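Local coordinates for membrane-anchored mycosin mycp1 (Mycobacterium smegmatis, PDB 4KB5), which is a membrane-anchored subtilisin-like serine protease that cleaves EspB and may regulate ESX-1 secretion and virulence, at residues 151-154 / 155-158. Residues are numbered along the deposited sequence; the frame is centred on the assembly and turned at random.
With GOL (glycerol), chain J.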
loop_
_atom_site.group_PDB
_atom_site.type_symbol
_atom_site.label_atom_id
_atom_site.label_comp_id
_atom_site.label_asym_id
_atom_site.label_seq_id
_atom_site.Cartn_x
_atom_site.Cartn_y
_atom_site.Cartn_z
ATOM N N ASN A 151 -9.745 -1.164 21.880
ATOM C CA ASN A 151 -10.096 -0.001 21.070
ATOM C C ASN A 151 -9.457 1.334 21.489
ATOM O O ASN A 151 -9.723 2.365 20.864
ATOM C CB ASN A 151 -11.622 0.135 20.963
ATOM C CG ASN A 151 -12.256 -1.003 20.175
ATOM O OD1 ASN A 151 -11.855 -1.299 19.046
ATOM N ND2 ASN A 151 -13.253 -1.648 20.770
ATOM N N THR A 152 -8.621 1.313 22.528
ATOM C CA THR A 152 -7.892 2.513 22.967
ATOM C C THR A 152 -6.400 2.374 22.673
ATOM O O THR A 152 -5.605 3.257 22.997
ATOM C CB THR A 152 -8.086 2.830 24.478
ATOM O OG1 THR A 152 -7.382 1.869 25.276
ATOM C CG2 THR A 152 -9.563 2.865 24.860
ATOM N N THR A 153 -6.036 1.248 22.069
ATOM C CA THR A 153 -4.684 1.004 21.564
ATOM C C THR A 153 -4.328 2.008 20.439
ATOM O O THR A 153 -5.221 2.581 19.813
ATOM C CB THR A 153 -4.583 -0.456 21.054
ATOM O OG1 THR A 153 -3.221 -0.820 20.831
ATOM C CG2 THR A 153 -5.333 -0.629 19.774
ATOM N N GLN A 154 -3.034 2.219 20.195
ATOM C CA GLN A 154 -2.576 3.023 19.046
ATOM C C GLN A 154 -2.995 2.413 17.706
ATOM O O GLN A 154 -3.417 3.130 16.788
ATOM C CB GLN A 154 -1.059 3.202 19.070
ATOM C CG GLN A 154 -0.614 4.546 19.605
ATOM C CD GLN A 154 0.896 4.688 19.634
ATOM O OE1 GLN A 154 1.521 4.516 20.679
ATOM N NE2 GLN A 154 1.492 4.996 18.481
ATOM N N THR A 155 -2.875 1.089 17.608
ATOM C CA THR A 155 -3.355 0.339 16.441
ATOM C C THR A 155 -4.803 0.693 16.104
ATOM O O THR A 155 -5.120 1.033 14.961
ATOM C CB THR A 155 -3.224 -1.181 16.673
ATOM O OG1 THR A 155 -1.875 -1.481 17.034
ATOM C CG2 THR A 155 -3.590 -1.963 15.415
ATOM N N ALA A 156 -5.678 0.650 17.104
ATOM C CA ALA A 156 -7.086 0.945 16.872
ATOM C C ALA A 156 -7.286 2.393 16.443
ATOM O O ALA A 156 -8.072 2.678 15.531
ATOM C CB ALA A 156 -7.912 0.623 18.113
ATOM N N GLY A 157 -6.572 3.311 17.099
ATOM C CA GLY A 157 -6.620 4.725 16.713
ATOM C C GLY A 157 -6.183 4.883 15.260
ATOM O O GLY A 157 -6.818 5.589 14.474
ATOM N N SER A 158 -5.115 4.178 14.900
ATOM C CA SER A 158 -4.613 4.209 13.539
ATOM C C SER A 158 -5.653 3.668 12.540
ATOM O O SER A 158 -5.902 4.288 11.499
ATOM C CB SER A 158 -3.303 3.448 13.445
ATOM O OG SER A 158 -2.804 3.552 12.130
HETATM C C1 GOL J . -0.050 -0.559 20.262
HETATM O O1 GOL J . -1.285 -0.093 19.704
HETATM C C2 GOL J . 0.027 -0.260 21.762
HETATM O O2 GOL J . 1.368 0.144 22.065
HETATM C C3 GOL J . -0.908 0.864 22.203
HETATM O O3 GOL J . -0.237 1.707 23.154
HETATM O O HOH W 1 -3.382 -3.371 19.467
#
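Thr153 and Gly157 are joined by the first backbone bond of a helix: Gly157 N donates to Thr153 O at 3.1 Å. One residue on, Ser158 N meets Gln154 O at 2.7 Å, and with these two bonds the i to i+4 ladder begins. Thr153, at the N-cap position, keeps an extended backbone (psi 158°) where the 3-10 turn of 151-152 gives way to the helix.

Its two branches go different ways. With OG1 anti to the backbone N (chi1 -167°), the methyl CG2 is turned in over the first turn, 3.0 Å from Ala156 N, where a capping hydroxyl would normally lie, and 3.3 Å from Ala156 CB. Thr153 OG1 is turned away from Ala156 N, toward a glycerol probably from the crystallisation liquor, and its 2.4 Å approach to glycerol O1 is suspiciously short. With both branches so close to their neighbours, the modelled orientation calls for caution. Glycerol O1 takes a bond from Thr155 N at 2.9 Å and shares another with Thr155 OG1 at 3.1 Å, the hydroxyl standing beside its own backbone N. Ala156 CB also lies 3.7 Å from Asn151 O, which accepts a hydrogen bond from Arg160.

This first turn, at the surface, opens helix 154-171, which follows the loop leading from strand 138-140. Gln154 NE2 reaches back to Gln139 of that strand, Ser158 OG bonds Glu181 just beyond strand 176-179 of the parallel subtilisin sheet, and Ile191, in the loop before helix 194-206, packs against Asn151, Thr153, Thr155 and Ala156.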